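Side-chain contacts in TbiB1 (Thermobaculum terrenum, PDB 5V1V), which binds the leader peptide of a lasso-peptide precursor through a PqqD-like domain, probably to present the precursor for processing during RiPP biosynthesis: residues E51-I56 with V62-V67; D73-L78 with E82-Y87. One frame throughout, in Å; residues are numbered along the deposited sequence.

Contact 1 (E51-I56 with V62-V67); sequences EIVDAI and VDRPTV. With ZN (zinc ion), chain F.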
ATOM      1  N   GLU A  51      -0.190  12.451  -5.691  1.00 14.49           N
ATOM      2  CA  GLU A  51       0.284  11.746  -6.885  1.00 15.78           C
ATOM      3  C   GLU A  51      -0.334  10.358  -6.983  1.00 15.22           C
ATOM      4  O   GLU A  51      -0.664   9.898  -8.071  1.00 16.29           O
ATOM      5  CB  GLU A  51       1.806  11.606  -6.878  1.00 16.96           C
ATOM      6  CG  GLU A  51       2.545  12.923  -6.911  1.00 19.33           C
ATOM      7  CD  GLU A  51       4.038  12.739  -7.001  1.00 21.81           C
ATOM      8  OE1 GLU A  51       4.590  12.941  -8.100  1.00 24.68           O
ATOM      9  OE2 GLU A  51       4.652  12.380  -5.972  1.00 21.79           O
ATOM     10  N   ILE A  52      -0.482   9.690  -5.840  1.00 13.51           N
ATOM     11  CA  ILE A  52      -1.066   8.358  -5.824  1.00 13.21           C
ATOM     12  C   ILE A  52      -2.547   8.440  -6.204  1.00 13.84           C
ATOM     13  O   ILE A  52      -3.018   7.669  -7.028  1.00 14.52           O
ATOM     14  CB  ILE A  52      -0.882   7.667  -4.455  1.00 12.77           C
ATOM     15  CG1 ILE A  52       0.614   7.442  -4.179  1.00 13.72           C
ATOM     16  CG2 ILE A  52      -1.666   6.359  -4.408  1.00 14.13           C
ATOM     17  CD1 ILE A  52       0.923   6.974  -2.773  1.00 15.04           C
ATOM     18  N   VAL A  53      -3.274   9.391  -5.621  1.00 13.07           N
ATOM     19  CA  VAL A  53      -4.669   9.610  -5.995  1.00 13.53           C
ATOM     20  C   VAL A  53      -4.770   9.821  -7.511  1.00 13.26           C
ATOM     21  O   VAL A  53      -5.590   9.194  -8.179  1.00 14.45           O
ATOM     22  CB  VAL A  53      -5.293  10.797  -5.220  1.00 13.63           C
ATOM     23  CG1 VAL A  53      -6.670  11.144  -5.777  1.00 14.00           C
ATOM     24  CG2 VAL A  53      -5.382  10.486  -3.728  1.00 14.77           C
ATOM     25  N   ASP A  54      -3.928  10.697  -8.052  1.00 13.94           N
ATOM     26  CA  ASP A  54      -4.006  11.020  -9.468  1.00 13.91           C
ATOM     27  C   ASP A  54      -3.698   9.799 -10.325  1.00 13.92           C
ATOM     28  O   ASP A  54      -4.356   9.588 -11.339  1.00 15.62           O
ATOM     29  CB  ASP A  54      -3.092  12.193  -9.800  1.00 16.12           C
ATOM     30  CG  ASP A  54      -3.589  13.490  -9.213  1.00 16.01           C
ATOM     31  OD1 ASP A  54      -4.698  13.514  -8.632  1.00 18.23           O
ATOM     32  OD2 ASP A  54      -2.861  14.500  -9.324  1.00 16.30           O
ATOM     33  N   ALA A  55      -2.723   8.988  -9.914  1.00 13.78           N
ATOM     34  CA  ALA A  55      -2.364   7.784 -10.660  1.00 13.16           C
ATOM     35  C   ALA A  55      -3.498   6.768 -10.675  1.00 14.08           C
ATOM     36  O   ALA A  55      -3.841   6.237 -11.734  1.00 15.67           O
ATOM     37  CB  ALA A  55      -1.092   7.168 -10.102  1.00 14.17           C
ATOM     38  N   ILE A  56      -4.098   6.521  -9.512  1.00 13.85           N
ATOM     39  CA  ILE A  56      -5.208   5.577  -9.430  1.00 14.37           C
ATOM     40  C   ILE A  56      -6.407   6.079 -10.246  1.00 15.43           C
ATOM     41  O   ILE A  56      -7.050   5.297 -10.938  1.00 16.05           O
ATOM     42  CB  ILE A  56      -5.582   5.247  -7.965  1.00 14.18           C
ATOM     43  CG1 ILE A  56      -4.388   4.613  -7.221  1.00 15.13           C
ATOM     44  CG2 ILE A  56      -6.785   4.318  -7.913  1.00 14.96           C
ATOM     45  CD1 ILE A  56      -3.785   3.381  -7.884  1.00 18.10           C
ATOM     46  N   VAL A  62     -12.775   4.663 -11.653  1.00 16.36           N
ATOM     47  CA  VAL A  62     -13.150   5.036 -10.293  1.00 16.38           C
ATOM     48  C   VAL A  62     -13.162   6.551 -10.160  1.00 16.80           C
ATOM     49  O   VAL A  62     -12.389   7.238 -10.822  1.00 17.38           O
ATOM     50  CB  VAL A  62     -12.190   4.391  -9.257  1.00 16.49           C
ATOM     51  CG1 VAL A  62     -10.759   4.887  -9.435  1.00 16.03           C
ATOM     52  CG2 VAL A  62     -12.687   4.604  -7.837  1.00 16.62           C
ATOM     53  N   ASP A  63     -14.034   7.053  -9.291  1.00 17.26           N
ATOM     54  CA  ASP A  63     -14.135   8.478  -9.002  1.00 19.67           C
ATOM     55  C   ASP A  63     -13.111   8.883  -7.942  1.00 17.64           C
ATOM     56  O   ASP A  63     -12.747   8.080  -7.078  1.00 17.55           O
ATOM     57  CB  ASP A  63     -15.552   8.818  -8.529  1.00 22.97           C
ATOM     58  CG  ASP A  63     -15.956   8.045  -7.278  1.00 27.41           C
ATOM     59  OD1 ASP A  63     -16.150   6.811  -7.366  1.00 30.51           O
ATOM     60  OD2 ASP A  63     -16.077   8.674  -6.207  1.00 29.65           O
ATOM     61  N   ARG A  64     -12.659  10.134  -8.003  1.00 16.68           N
ATOM     62  CA  ARG A  64     -11.681  10.669  -7.060  1.00 15.96           C
ATOM     63  C   ARG A  64     -12.085  10.552  -5.575  1.00 16.17           C
ATOM     64  O   ARG A  64     -11.257  10.153  -4.764  1.00 16.06           O
ATOM     65  CB  ARG A  64     -11.291  12.107  -7.429  1.00 16.53           C
ATOM     66  CG  ARG A  64     -10.223  12.728  -6.548  1.00 19.19           C
ATOM     67  CD  ARG A  64      -9.924  14.156  -6.979  1.00 22.04           C
ATOM     68  NE  ARG A  64      -8.664  14.614  -6.405  1.00 27.79           N
ATOM     69  CZ  ARG A  64      -7.476  14.459  -6.984  1.00 28.59           C
ATOM     70  NH1 ARG A  64      -7.367  13.866  -8.171  1.00 29.99           N
ATOM     71  NH2 ARG A  64      -6.389  14.905  -6.378  1.00 31.45           N
ATOM     72  N   PRO A  65     -13.352  10.867  -5.217  1.00 15.30           N
ATOM     73  CA  PRO A  65     -13.732  10.726  -3.802  1.00 15.59           C
ATOM     74  C   PRO A  65     -13.538   9.315  -3.245  1.00 15.25           C
ATOM     75  O   PRO A  65     -13.100   9.160  -2.100  1.00 14.95           O
ATOM     76  CB  PRO A  65     -15.212  11.128  -3.802  1.00 17.23           C
ATOM     77  CG  PRO A  65     -15.306  12.115  -4.911  1.00 18.37           C
ATOM     78  CD  PRO A  65     -14.410  11.560  -5.983  1.00 17.47           C
ATOM     79  N   THR A  66     -13.847   8.301  -4.047  1.00 15.86           N
ATOM     80  CA  THR A  66     -13.686   6.918  -3.618  1.00 16.19           C
ATOM     81  C   THR A  66     -12.211   6.615  -3.415  1.00 14.66           C
ATOM     82  O   THR A  66     -11.833   5.999  -2.413  1.00 14.94           O
ATOM     83  CB  THR A  66     -14.297   5.945  -4.641  1.00 16.62           C
ATOM     84  OG1 THR A  66     -15.715   6.114  -4.651  1.00 20.21           O
ATOM     85  CG2 THR A  66     -13.980   4.498  -4.289  1.00 16.60           C
ATOM     86  N   VAL A  67     -11.379   7.060  -4.355  1.00 14.06           N
ATOM     87  CA  VAL A  67      -9.938   6.833  -4.241  1.00 14.08           C
ATOM     88  C   VAL A  67      -9.384   7.497  -2.978  1.00 13.87           C
ATOM     89  O   VAL A  67      -8.609   6.891  -2.245  1.00 14.03           O
ATOM     90  CB  VAL A  67      -9.163   7.333  -5.474  1.00 14.46           C
ATOM     91  CG1 VAL A  67      -7.667   7.145  -5.273  1.00 13.37           C
ATOM     92  CG2 VAL A  67      -9.627   6.601  -6.720  1.00 15.57           C
TER
HETATM   93 ZN    ZN F 102      -3.510  16.202  -8.593  1.00 16.88          ZN
HETATM   94  O   HOH W   1      -5.340  16.319  -9.504  1.00 20.29           O
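Val62 CG1 reaches the C-terminal end of segment 51-56, lying 4.0 Å from Ile56 O, and both residues also pack on aromatic side-chain atoms of the leader peptide. Asp63 N-caps helix 64-80: its OD2 accepts from Thr66 N, which stands well above the carboxylate plane, while Thr66 OG1 donates to OD1. Arg64 leaves this helix start with CG anti to the backbone N (chi1 -177°) and an extended chain, which carries the guanidinium across to helix 49-59. There Val53 CG1 sits over the centre of one guanidinium face, 3.6 Å from Arg64 CZ, and Asp54 OD1 meets the edge, 2.7 Å from Arg64 NH1 in a salt bridge 8° out of the guanidinium plane. Glu50 pairs with Arg64 NH2. With an alanine in place of Arg64, Asp54 and Glu50 would probably lose their shared cation and Val53 CG1 the flat group it lies over. Val67 closes the apolar side of this helix pair in the PqqD domain (HTH clan), its CG2 3.8 Å from Ile56 CG2. Asp54 divides its oxygens, OD2 binding zinc at 2.0 Å and OD1 taking Arg64; Glu50 also binds this zinc, so the arginine probably helps the metal hold the two carboxylates together.

Contact 2 (D73-L78 with E82-Y87); sequences DFLRAL and ELLEGY. With ZN (zinc ion), chain G.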
ATOM      1  N   ASP A  73      -7.731   5.118   4.322  1.00 11.46           N
ATOM      2  CA  ASP A  73      -7.854   3.917   5.158  1.00 11.11           C
ATOM      3  C   ASP A  73      -6.719   2.926   4.916  1.00 11.15           C
ATOM      4  O   ASP A  73      -6.218   2.312   5.860  1.00 11.51           O
ATOM      5  CB  ASP A  73      -9.209   3.216   4.937  1.00 13.66           C
ATOM      6  CG  ASP A  73     -10.369   3.925   5.622  1.00 14.87           C
ATOM      7  OD1 ASP A  73     -10.158   4.638   6.626  1.00 13.67           O
ATOM      8  OD2 ASP A  73     -11.517   3.754   5.153  1.00 17.79           O
ATOM      9  N   PHE A  74      -6.306   2.779   3.662  1.00 10.75           N
ATOM     10  CA  PHE A  74      -5.238   1.857   3.328  1.00 10.62           C
ATOM     11  C   PHE A  74      -3.909   2.326   3.913  1.00 10.34           C
ATOM     12  O   PHE A  74      -3.178   1.542   4.524  1.00 10.57           O
ATOM     13  CB  PHE A  74      -5.157   1.704   1.812  1.00 10.98           C
ATOM     14  CG  PHE A  74      -4.129   0.725   1.349  1.00 10.56           C
ATOM     15  CD1 PHE A  74      -4.274  -0.640   1.587  1.00 11.44           C
ATOM     16  CD2 PHE A  74      -3.020   1.168   0.645  1.00 11.49           C
ATOM     17  CE1 PHE A  74      -3.322  -1.539   1.129  1.00 11.54           C
ATOM     18  CE2 PHE A  74      -2.072   0.273   0.174  1.00 11.21           C
ATOM     19  CZ  PHE A  74      -2.220  -1.078   0.425  1.00 11.93           C
ATOM     20  N   LEU A  75      -3.601   3.608   3.734  1.00  9.67           N
ATOM     21  CA  LEU A  75      -2.370   4.153   4.314  1.00  9.62           C
ATOM     22  C   LEU A  75      -2.376   4.038   5.843  1.00 10.06           C
ATOM     23  O   LEU A  75      -1.360   3.717   6.452  1.00 10.60           O
ATOM     24  CB  LEU A  75      -2.148   5.603   3.889  1.00 10.85           C
ATOM     25  CG  LEU A  75      -1.950   5.857   2.396  1.00 11.68           C
ATOM     26  CD1 LEU A  75      -1.700   7.339   2.179  1.00 13.88           C
ATOM     27  CD2 LEU A  75      -0.806   5.034   1.833  1.00 12.97           C
ATOM     28  N   ARG A  76      -3.530   4.283   6.467  1.00 10.23           N
ATOM     29  CA  ARG A  76      -3.641   4.110   7.908  1.00 11.00           C
ATOM     30  C   ARG A  76      -3.391   2.664   8.322  1.00 10.66           C
ATOM     31  O   ARG A  76      -2.754   2.423   9.336  1.00 11.68           O
ATOM     32  CB  ARG A  76      -5.021   4.540   8.387  1.00 12.91           C
ATOM     33  CG  ARG A  76      -5.255   6.041   8.363  1.00 15.31           C
ATOM     34  CD  ARG A  76      -6.690   6.388   8.756  1.00 18.99           C
ATOM     35  NE  ARG A  76      -7.053   5.830  10.059  1.00 25.76           N
ATOM     36  CZ  ARG A  76      -6.651   6.322  11.229  1.00 32.21           C
ATOM     37  NH1 ARG A  76      -5.875   7.403  11.280  1.00 31.20           N
ATOM     38  NH2 ARG A  76      -7.032   5.730  12.354  1.00 35.42           N
ATOM     39  N   ALA A  77      -3.857   1.708   7.515  1.00 10.26           N
ATOM     40  CA  ALA A  77      -3.644   0.297   7.832  1.00 10.73           C
ATOM     41  C   ALA A  77      -2.164  -0.038   7.736  1.00 10.45           C
ATOM     42  O   ALA A  77      -1.625  -0.739   8.592  1.00 11.49           O
ATOM     43  CB  ALA A  77      -4.480  -0.601   6.927  1.00 12.16           C
ATOM     44  N   LEU A  78      -1.500   0.480   6.706  1.00 10.47           N
ATOM     45  CA  LEU A  78      -0.061   0.277   6.576  1.00 10.04           C
ATOM     46  C   LEU A  78       0.686   0.892   7.757  1.00  9.92           C
ATOM     47  O   LEU A  78       1.593   0.271   8.314  1.00 11.41           O
ATOM     48  CB  LEU A  78       0.463   0.856   5.261  1.00 10.40           C
ATOM     49  CG  LEU A  78      -0.083   0.271   3.957  1.00 10.63           C
ATOM     50  CD1 LEU A  78       0.478   1.063   2.785  1.00 11.85           C
ATOM     51  CD2 LEU A  78       0.244  -1.209   3.825  1.00 11.81           C
ATOM     52  N   GLU A  82       3.201  -0.697  11.017  1.00 10.74           N
ATOM     53  CA  GLU A  82       4.599  -0.231  10.950  1.00 11.87           C
ATOM     54  C   GLU A  82       5.244  -0.492   9.590  1.00 10.95           C
ATOM     55  O   GLU A  82       6.467  -0.643   9.462  1.00 11.76           O
ATOM     56  CB  GLU A  82       5.438  -0.753  12.135  1.00 14.09           C
ATOM     57  CG  GLU A  82       4.913  -0.273  13.487  1.00 15.58           C
ATOM     58  CD  GLU A  82       4.774   1.243  13.578  1.00 18.65           C
ATOM     59  OE1 GLU A  82       5.721   1.965  13.183  1.00 22.18           O
ATOM     60  OE2 GLU A  82       3.723   1.731  14.049  1.00 19.08           O
ATOM     61  N   LEU A  83       4.403  -0.507   8.559  1.00 10.04           N
ATOM     62  CA  LEU A  83       4.857  -0.701   7.190  1.00 10.24           C
ATOM     63  C   LEU A  83       5.156   0.617   6.489  1.00 10.51           C
ATOM     64  O   LEU A  83       5.911   0.641   5.514  1.00 11.42           O
ATOM     65  CB  LEU A  83       3.837  -1.509   6.376  1.00 10.44           C
ATOM     66  CG  LEU A  83       3.548  -2.933   6.883  1.00 10.37           C
ATOM     67  CD1 LEU A  83       2.274  -3.479   6.259  1.00 10.73           C
ATOM     68  CD2 LEU A  83       4.716  -3.863   6.593  1.00 12.66           C
ATOM     69  N   LEU A  84       4.560   1.694   6.999  1.00 11.12           N
ATOM     70  CA  LEU A  84       4.637   3.037   6.431  1.00 11.76           C
ATOM     71  C   LEU A  84       4.923   3.999   7.553  1.00 12.20           C
ATOM     72  O   LEU A  84       4.274   3.929   8.616  1.00 14.11           O
ATOM     73  CB  LEU A  84       3.302   3.412   5.769  1.00 13.03           C
ATOM     74  CG  LEU A  84       3.140   4.822   5.192  1.00 13.66           C
ATOM     75  CD1 LEU A  84       3.935   4.946   3.902  1.00 15.84           C
ATOM     76  CD2 LEU A  84       1.665   5.091   4.926  1.00 17.53           C
ATOM     77  N   GLU A  85       5.890   4.887   7.318  1.00 12.73           N
ATOM     78  CA  GLU A  85       6.293   5.889   8.296  1.00 13.21           C
ATOM     79  C   GLU A  85       5.955   7.300   7.846  1.00 14.19           C
ATOM     80  O   GLU A  85       5.960   7.601   6.654  1.00 15.05           O
ATOM     81  CB  GLU A  85       7.791   5.775   8.612  1.00 15.17           C
ATOM     82  CG  GLU A  85       8.228   4.406   9.123  1.00 17.40           C
ATOM     83  CD  GLU A  85       7.505   3.953  10.386  1.00 21.39           C
ATOM     84  OE1 GLU A  85       6.809   4.772  11.022  1.00 23.98           O
ATOM     85  OE2 GLU A  85       7.632   2.765  10.756  1.00 28.48           O
ATOM     86  N   GLY A  86       5.667   8.158   8.822  1.00 16.12           N
ATOM     87  CA  GLY A  86       5.382   9.564   8.569  1.00 17.79           C
ATOM     88  C   GLY A  86       3.929   9.889   8.282  1.00 19.19           C
ATOM     89  O   GLY A  86       3.604  11.037   8.012  1.00 21.61           O
ATOM     90  N   TYR A  87       3.045   8.895   8.345  1.00 18.69           N
ATOM     91  CA  TYR A  87       1.652   9.135   7.996  1.00 20.42           C
ATOM     92  C   TYR A  87       0.933  10.104   8.948  1.00 21.42           C
ATOM     93  O   TYR A  87       1.067  10.012  10.167  1.00 25.85           O
ATOM     94  CB  TYR A  87       0.850   7.831   7.868  1.00 20.84           C
ATOM     95  CG  TYR A  87      -0.574   8.143   7.489  1.00 21.60           C
ATOM     96  CD1 TYR A  87      -0.909   8.415   6.163  1.00 21.27           C
ATOM     97  CD2 TYR A  87      -1.571   8.258   8.463  1.00 22.86           C
ATOM     98  CE1 TYR A  87      -2.204   8.751   5.807  1.00 21.81           C
ATOM     99  CE2 TYR A  87      -2.868   8.604   8.115  1.00 22.83           C
ATOM    100  CZ  TYR A  87      -3.172   8.842   6.787  1.00 22.59           C
ATOM    101  OH  TYR A  87      -4.447   9.178   6.423  1.00 23.85           O
TER
HETATM  102 ZN    ZN G 103       5.787   3.781  12.515  1.00 24.62          ZN
HETATM  103  O   HOH W   2       4.181   3.374  11.256  1.00 17.53           O
HETATM  104  O   HOH W   3       7.325   4.365  13.661  1.00 26.60           O
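Leu78 and Leu83 meet through both backbone and side chain where helix 64-80 ends. Leu83 N donates to Leu78 O over 2.9 Å, with an N-H...O angle of 155°, and Glu82, at positive phi, is the C-prime residue of this Schellman motif. The chain reversal lays Leu83 and Leu84 against Leu75 and Leu78 of the helix and leads into strand 84-85, which pairs antiparallel with strand 5-6. Leu78 CD2 lies 3.9 Å from Leu83 CD1, the two side chains crossing at about a right angle, and Leu78 CB rests against Leu84 CB. With its CG anti to the backbone N (chi1 176°), Leu84 points CD2 back along the helix, where it comes 3.7 Å from Leu75 O and also meets Leu75 CD2. All four leucines are buried; Leu75 and Leu78 also touch helix 34-44, and Leu78 and Leu83 each meet apolar side-chain atoms of the leader peptide.

Tyr87 marks the passage to the solvent side, though its own contacts are close. Its ring approaches Leu75 and Arg76 obliquely, CE1 3.7 Å from Leu75 CB and CE2 3.5 Å from Arg76 CG. Asp89 holds the polar ends of this pair, accepting from Tyr87 OH and forming a salt bridge with Arg76. The side chains of Glu82 and Glu85 start out away from the helix; Glu82 OE1 at 1.9 Å, Glu85 OE1 at 2.1 Å and two waters bind a zinc, one water donating to Leu84 O. Leucine packing and one capping bond thus fix the turn to the helix, while zinc ties Glu82 to Glu85 of strand 84-85 and probably eases repulsion between their carboxylates.

How the contacts relate
Helix 64-80 serves both contacts, with its first turn in contact 1 and its C-terminal part in contact 2; their centres are about 17 Å apart and their nearest atoms about 5 Å, without touching. Contact 2 lies closer to the centre of the chain, about 7 Å against 13 Å, and buries more surface, 374 Å² against 294 Å². Each combines a buried apolar patch with a partly exposed zinc site, but the charges work differently. In contact 1 an ion pair crosses between two helices and includes a metal ligand, whereas in contact 2 both protein ligands belong to one segment and a backbone bond crosses instead. Both contacts border the leader peptide.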